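Local coordinates for rhamnose ABC transporter, periplasmic rhamnose-binding protein (Kribbella flavida, PDB 4KVF), which probably binds a sugar, likely rhamnose, as the periplasmic-type receptor of an ABC transporter, at residues 81-85 with 86-90; 141-145 with 146-150; 169-172 with 173-177. One frame throughout, in Å; residues are numbered along the deposited sequence.

All three interactions are local ones at turns into helices, and they come one after another along the chain. Interaction 1 opens helix 85-94, in the lobe built on the six-stranded parallel sheet. Interaction 2 leaves that sheet at strand 138-141 and starts helix 145-159, which leads into strand 164-170 of the four-stranded sheet. Interaction 3 begins on the last residues of that strand and turns into helix 176-189. The centres of interactions 2 and 3 lie about 16 Å apart; that of interaction 1 is about 29 and 28 Å from theirs. Together they sample both lobes and a link between them; binding proteins of this family generally hold their ligand in the cleft between two such lobes.

Interaction 1. Residues 81-85 with 86-90; sequences SASSQ and VSYIN
Ser84 O is gripped by Ser87, whose hydroxyl OG donates to it over 2.6 Å, in the carbonyl plane, while its backbone N adds a weak bond. The same Ser87 N donates to Ser84 OG at 3.2 Å, with an angle of 150° at the hydrogen. Ser84 is thus the N-cap of the helix: a short hydroxyl side chain suits it because chi1 of 67° folds OG back over the first turn, where backbone N-H groups lack helical acceptors. A chi1 of 63° likewise swings Ser87 OG back to Ser84 O. An alanine in place of Ser87 would probably leave Ser84 O with just the weak backbone bond from this residue. The Tyr88 ring lies alongside the incoming loop, CE2 3.8 Å from Ser83 CB, and a water bridges its OH to Ser83 OG. Before the cap, Ser81 OG accepts from Ser83 N in an ST turn. The first regular helical bond runs from Ile89 N to Gln85 O, at 3.0 Å. The Gln85 amide reaches away to the backbone of Ala103 and Asn105, beyond strand 99-102, while Tyr88 and Ile89 meet Leu45 of strand 41-45 and Ile89 also packs on helix 111-119.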
loop_
_atom_site.group_PDB
_atom_site.type_symbol
_atom_site.label_atom_id
_atom_site.label_comp_id
_atom_site.label_asym_id
_atom_site.label_seq_id
_atom_site.Cartn_x
_atom_site.Cartn_y
_atom_site.Cartn_z
ATOM N N SER A 81 -17.908 -11.972 -9.432
ATOM C CA SER A 81 -17.394 -12.563 -10.658
ATOM C C SER A 81 -16.504 -13.734 -10.267
ATOM O O SER A 81 -15.890 -13.725 -9.199
ATOM C CB SER A 81 -16.589 -11.542 -11.464
ATOM O OG SER A 81 -16.026 -12.133 -12.624
ATOM N N ALA A 82 -16.450 -14.749 -11.118
ATOM C CA ALA A 82 -15.552 -15.872 -10.901
ATOM C C ALA A 82 -14.561 -15.930 -12.053
ATOM O O ALA A 82 -13.871 -16.934 -12.247
ATOM C CB ALA A 82 -16.327 -17.168 -10.797
ATOM N N SER A 83 -14.510 -14.850 -12.827
ATOM C CA SER A 83 -13.590 -14.768 -13.955
ATOM C C SER A 83 -12.169 -14.609 -13.452
ATOM O O SER A 83 -11.918 -13.890 -12.479
ATOM C CB SER A 83 -13.949 -13.597 -14.876
ATOM O OG SER A 83 -15.107 -13.889 -15.642
ATOM N N SER A 84 -11.238 -15.271 -14.129
ATOM C CA SER A 84 -9.819 -15.165 -13.810
ATOM C C SER A 84 -9.215 -13.862 -14.323
ATOM O O SER A 84 -9.689 -13.274 -15.292
ATOM C CB SER A 84 -9.068 -16.321 -14.456
ATOM O OG SER A 84 -9.100 -16.195 -15.869
ATOM N N GLN A 85 -8.139 -13.418 -13.692
ATOM C CA GLN A 85 -7.420 -12.269 -14.206
ATOM C C GLN A 85 -6.834 -12.548 -15.579
ATOM O O GLN A 85 -6.670 -11.641 -16.381
ATOM C CB GLN A 85 -6.310 -11.861 -13.248
ATOM C CG GLN A 85 -6.820 -11.155 -12.016
ATOM C CD GLN A 85 -5.693 -10.564 -11.225
ATOM O OE1 GLN A 85 -4.713 -11.250 -10.933
ATOM N NE2 GLN A 85 -5.798 -9.274 -10.905
ATOM N N VAL A 86 -6.517 -13.809 -15.850
ATOM C CA VAL A 86 -5.964 -14.184 -17.151
ATOM C C VAL A 86 -6.919 -13.809 -18.303
ATOM O O VAL A 86 -6.474 -13.307 -19.342
ATOM C CB VAL A 86 -5.585 -15.685 -17.160
ATOM C CG1 VAL A 86 -5.201 -16.169 -18.562
ATOM C CG2 VAL A 86 -4.445 -15.914 -16.177
ATOM N N SER A 87 -8.221 -14.009 -18.098
ATOM C CA SER A 87 -9.211 -13.697 -19.137
ATOM C C SER A 87 -9.152 -12.210 -19.471
ATOM O O SER A 87 -9.221 -11.815 -20.641
ATOM C CB SER A 87 -10.625 -14.102 -18.698
ATOM O OG SER A 87 -11.038 -13.356 -17.562
ATOM N N TYR A 88 -8.985 -11.386 -18.444
ATOM C CA TYR A 88 -8.882 -9.942 -18.654
ATOM C C TYR A 88 -7.575 -9.544 -19.331
ATOM O O TYR A 88 -7.566 -8.696 -20.214
ATOM C CB TYR A 88 -9.080 -9.173 -17.336
ATOM C CG TYR A 88 -10.483 -9.300 -16.778
ATOM C CD1 TYR A 88 -11.531 -8.540 -17.291
ATOM C CD2 TYR A 88 -10.771 -10.201 -15.761
ATOM C CE1 TYR A 88 -12.821 -8.667 -16.793
ATOM C CE2 TYR A 88 -12.069 -10.341 -15.262
ATOM C CZ TYR A 88 -13.080 -9.569 -15.780
ATOM O OH TYR A 88 -14.352 -9.700 -15.280
ATOM N N ILE A 89 -6.467 -10.150 -18.921
ATOM C CA ILE A 89 -5.179 -9.840 -19.538
ATOM C C ILE A 89 -5.221 -10.181 -21.037
ATOM O O ILE A 89 -4.724 -9.430 -21.880
ATOM C CB ILE A 89 -4.038 -10.625 -18.867
ATOM C CG1 ILE A 89 -3.835 -10.121 -17.431
ATOM C CG2 ILE A 89 -2.731 -10.496 -19.704
ATOM C CD1 ILE A 89 -3.011 -11.062 -16.562
ATOM N N ASN A 90 -5.818 -11.323 -21.350
ATOM C CA ASN A 90 -5.926 -11.768 -22.737
ATOM C C ASN A 90 -6.756 -10.797 -23.560
ATOM O O ASN A 90 -6.452 -10.533 -24.733
ATOM C CB ASN A 90 -6.507 -13.186 -22.813
ATOM C CG ASN A 90 -5.482 -14.253 -22.428
ATOM O OD1 ASN A 90 -4.276 -14.052 -22.599
ATOM N ND2 ASN A 90 -5.959 -15.388 -21.923
HETATM O O HOH W 1 -15.367 -11.680 -17.482
#

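Interaction 2. Residues 141-145 with 146-150; sequences NQATT and QGIGE
With chi1 at 59°, Thr144 places OG1 between its own backbone N and carbonyl carbon, facing Gly147, and Ile148, with CG1 beside its backbone N (chi1 -71°), sends that branch back toward the loop. Thr144 OG1 accepts from Gly147 N at 2.8 Å, the capping bond of helix 145-159. Threonine suits this N-cap because its hydroxyl stands in for a missing helical acceptor. Glycine suits the third position after it, since a side chain there would start close to Thr144 OG1. Thr144 O takes Ile148 N at 2.9 Å, and Thr145 O takes Gly149 N in the next helical bond. Ile148 CG1 passes 3.3 Å from Thr144 O and 3.9 Å from Ala143 CB, a small methyl that lets the larger chain lie against it; beyond, Ile148 meets Trp181, Leu258, Trp279 and Pro329. Gln146 bends at chi2 and donates from NE2 to Glu150 OE1, one turn further along, over 2.7 Å, the carboxylate oxygen being met from above its plane; a weak bond ties the same NE2 to Glu188. The neutral amide thus bridges two acidic side chains, which would probably ease the repulsion between them.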
loop_
_atom_site.group_PDB
_atom_site.type_symbol
_atom_site.label_atom_id
_atom_site.label_comp_id
_atom_site.label_asym_id
_atom_site.label_seq_id
_atom_site.Cartn_x
_atom_site.Cartn_y
_atom_site.Cartn_z
ATOM N N ASN A 141 5.440 -0.487 -5.888
ATOM C CA ASN A 141 5.236 -0.859 -4.495
ATOM C C ASN A 141 4.882 0.371 -3.665
ATOM O O ASN A 141 5.655 1.336 -3.622
ATOM C CB ASN A 141 6.505 -1.513 -3.939
ATOM C CG ASN A 141 6.261 -2.221 -2.620
ATOM O OD1 ASN A 141 5.147 -2.191 -2.092
ATOM N ND2 ASN A 141 7.284 -2.911 -2.114
ATOM N N GLN A 142 3.713 0.345 -3.020
ATOM C CA GLN A 142 3.211 1.534 -2.337
ATOM C C GLN A 142 4.088 1.920 -1.166
ATOM O O GLN A 142 4.229 3.106 -0.841
ATOM C CB GLN A 142 1.759 1.352 -1.862
ATOM C CG GLN A 142 1.537 0.165 -0.956
ATOM C CD GLN A 142 1.064 -1.050 -1.724
ATOM O OE1 GLN A 142 1.655 -1.423 -2.738
ATOM N NE2 GLN A 142 -0.017 -1.665 -1.254
ATOM N N ALA A 143 4.702 0.921 -0.551
ATOM C CA ALA A 143 5.628 1.168 0.552
ATOM C C ALA A 143 6.310 -0.143 0.841
ATOM O O ALA A 143 5.667 -1.180 0.772
ATOM C CB ALA A 143 4.874 1.653 1.791
ATOM N N THR A 144 7.595 -0.098 1.173
ATOM C CA THR A 144 8.333 -1.323 1.469
ATOM C C THR A 144 7.953 -1.840 2.849
ATOM O O THR A 144 7.412 -1.107 3.677
ATOM C CB THR A 144 9.853 -1.121 1.436
ATOM O OG1 THR A 144 10.231 -0.132 2.395
ATOM C CG2 THR A 144 10.313 -0.686 0.041
ATOM N N THR A 145 8.248 -3.109 3.106
ATOM C CA THR A 145 7.979 -3.627 4.434
ATOM C C THR A 145 8.890 -2.938 5.451
ATOM O O THR A 145 8.489 -2.708 6.591
ATOM C CB THR A 145 8.127 -5.147 4.517
ATOM O OG1 THR A 145 9.457 -5.513 4.140
ATOM C CG2 THR A 145 7.134 -5.827 3.598
ATOM N N GLN A 146 10.106 -2.594 5.028
ATOM C CA GLN A 146 11.022 -1.840 5.879
ATOM C C GLN A 146 10.400 -0.491 6.204
ATOM O O GLN A 146 10.404 -0.047 7.363
ATOM C CB GLN A 146 12.371 -1.630 5.178
ATOM C CG GLN A 146 13.397 -0.898 6.016
ATOM C CD GLN A 146 13.748 -1.645 7.291
ATOM O OE1 GLN A 146 13.764 -2.878 7.325
ATOM N NE2 GLN A 146 14.032 -0.896 8.351
ATOM N N GLY A 147 9.877 0.165 5.170
ATOM C CA GLY A 147 9.277 1.483 5.346
ATOM C C GLY A 147 8.121 1.434 6.324
ATOM O O GLY A 147 7.979 2.287 7.209
ATOM N N ILE A 148 7.289 0.411 6.176
ATOM C CA ILE A 148 6.096 0.288 6.998
ATOM C C ILE A 148 6.506 -0.002 8.441
ATOM O O ILE A 148 6.054 0.657 9.377
ATOM C CB ILE A 148 5.148 -0.797 6.433
ATOM C CG1 ILE A 148 4.526 -0.292 5.128
ATOM C CG2 ILE A 148 4.025 -1.110 7.414
ATOM C CD1 ILE A 148 3.814 -1.359 4.326
ATOM N N GLY A 149 7.396 -0.968 8.629
ATOM C CA GLY A 149 7.840 -1.328 9.967
ATOM C C GLY A 149 8.547 -0.209 10.714
ATOM O O GLY A 149 8.350 -0.030 11.929
ATOM N N GLU A 150 9.374 0.547 9.994
ATOM C CA GLU A 150 10.053 1.703 10.576
ATOM C C GLU A 150 9.042 2.741 11.028
ATOM O O GLU A 150 9.153 3.295 12.128
ATOM C CB GLU A 150 11.023 2.348 9.578
ATOM C CG GLU A 150 12.363 1.669 9.496
ATOM C CD GLU A 150 13.216 2.237 8.386
ATOM O OE1 GLU A 150 14.373 1.791 8.233
ATOM O OE2 GLU A 150 12.719 3.123 7.659
#

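Interaction 3. Residues 169-172 with 173-177; sequences LSAT and PNATN
Ala175 directs its methyl at that of Ala171, which it meets from the side, CB to CB at 3.9 Å, across a tight reversal of the chain. Small methyls suit both places because the reversal brings them so close, and Ala171 also packs on Gln178 and Asp207. The Ala175 methyl, CB, lies 3.4 Å from Thr172 OG1 as well. A chi1 of 60° puts the hydroxyl there, between the backbone N and carbonyl carbon of Thr172, and leaves CG2 beside the N. Although Ala175 N is 3.1 Å from Thr172 OG1, the angle is poor for a hydrogen bond; the N-H is used on the carbonyl instead. The bond from Ala175 N to Thr172 O, also 3.1 Å, is nearly straight at the hydrogen (164°), but the donor stands well above the carbonyl plane. It closes a type I beta turn from Thr172 to Ala175, with Pro173 and Asn174 at the two corners. Proline is at home at the first corner, its phi of -54° being close to what the turn asks for. The turn lies in the beta-alpha-beta unit of strand 164-170, helix 176-189 and strand 197-204, between the end of the first strand and the helix, for which Ala175 is the N-cap residue. The Pro173 ring lies against Thr172, its CD 3.5 Å from Thr172 CB, a tight approach of the kind a residue before proline must accept. Pro173 also touches Tyr204 of strand 197-204 and Asn206 in the loop after it, and its carbonyl O accepts from Asn179 ND2 in the first turn of the helix.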
loop_
_atom_site.group_PDB
_atom_site.type_symbol
_atom_site.label_atom_id
_atom_site.label_comp_id
_atom_site.label_asym_id
_atom_site.label_seq_id
_atom_site.Cartn_x
_atom_site.Cartn_y
_atom_site.Cartn_z
ATOM N N LEU A 169 -1.702 -5.300 17.786
ATOM C CA LEU A 169 -2.943 -5.985 17.460
ATOM C C LEU A 169 -2.915 -6.285 15.963
ATOM O O LEU A 169 -3.043 -5.389 15.125
ATOM C CB LEU A 169 -4.157 -5.124 17.849
ATOM C CG LEU A 169 -5.550 -5.626 17.448
ATOM C CD1 LEU A 169 -5.821 -7.003 18.033
ATOM C CD2 LEU A 169 -6.633 -4.646 17.907
ATOM N N SER A 170 -2.681 -7.549 15.628
ATOM C CA SER A 170 -2.453 -7.924 14.242
ATOM C C SER A 170 -3.713 -8.483 13.596
ATOM O O SER A 170 -4.810 -8.392 14.155
ATOM C CB SER A 170 -1.305 -8.939 14.150
ATOM O OG SER A 170 -0.902 -9.125 12.799
ATOM N N ALA A 171 -3.545 -9.027 12.393
ATOM C CA ALA A 171 -4.618 -9.733 11.707
ATOM C C ALA A 171 -4.592 -11.186 12.172
ATOM O O ALA A 171 -4.623 -11.441 13.370
ATOM C CB ALA A 171 -4.428 -9.626 10.191
ATOM N N THR A 172 -4.507 -12.138 11.243
ATOM C CA THR A 172 -4.453 -13.550 11.621
ATOM C C THR A 172 -3.027 -13.966 11.937
ATOM O O THR A 172 -2.087 -13.311 11.488
ATOM C CB THR A 172 -4.927 -14.439 10.477
ATOM O OG1 THR A 172 -4.067 -14.230 9.349
ATOM C CG2 THR A 172 -6.365 -14.117 10.110
ATOM N N PRO A 173 -2.855 -15.070 12.685
ATOM C CA PRO A 173 -1.496 -15.583 12.924
ATOM C C PRO A 173 -0.674 -15.833 11.656
ATOM O O PRO A 173 0.533 -15.597 11.665
ATOM C CB PRO A 173 -1.750 -16.899 13.674
ATOM C CG PRO A 173 -3.010 -16.619 14.456
ATOM C CD PRO A 173 -3.859 -15.767 13.519
ATOM N N ASN A 174 -1.308 -16.291 10.580
ATOM C CA ASN A 174 -0.575 -16.593 9.348
ATOM C C ASN A 174 -0.559 -15.457 8.322
ATOM O O ASN A 174 -0.148 -15.660 7.189
ATOM C CB ASN A 174 -1.116 -17.860 8.673
ATOM C CG ASN A 174 -0.992 -19.085 9.542
ATOM O OD1 ASN A 174 -0.113 -19.165 10.400
ATOM N ND2 ASN A 174 -1.876 -20.057 9.323
ATOM N N ALA A 175 -1.020 -14.268 8.713
ATOM C CA ALA A 175 -1.095 -13.153 7.775
ATOM C C ALA A 175 0.291 -12.762 7.268
ATOM O O ALA A 175 1.133 -12.294 8.035
ATOM C CB ALA A 175 -1.785 -11.953 8.429
ATOM N N THR A 176 0.512 -12.945 5.970
ATOM C CA THR A 176 1.818 -12.741 5.369
ATOM C C THR A 176 2.325 -11.310 5.534
ATOM O O THR A 176 3.473 -11.079 5.959
ATOM C CB THR A 176 1.780 -13.096 3.876
ATOM O OG1 THR A 176 1.375 -14.465 3.746
ATOM C CG2 THR A 176 3.152 -12.887 3.233
ATOM N N ASN A 177 1.469 -10.344 5.203
ATOM C CA ASN A 177 1.863 -8.940 5.266
ATOM C C ASN A 177 2.125 -8.487 6.690
ATOM O O ASN A 177 3.175 -7.916 6.983
ATOM C CB ASN A 177 0.794 -8.049 4.632
ATOM C CG ASN A 177 0.721 -8.207 3.124
ATOM O OD1 ASN A 177 1.692 -8.632 2.476
ATOM N ND2 ASN A 177 -0.431 -7.860 2.552
#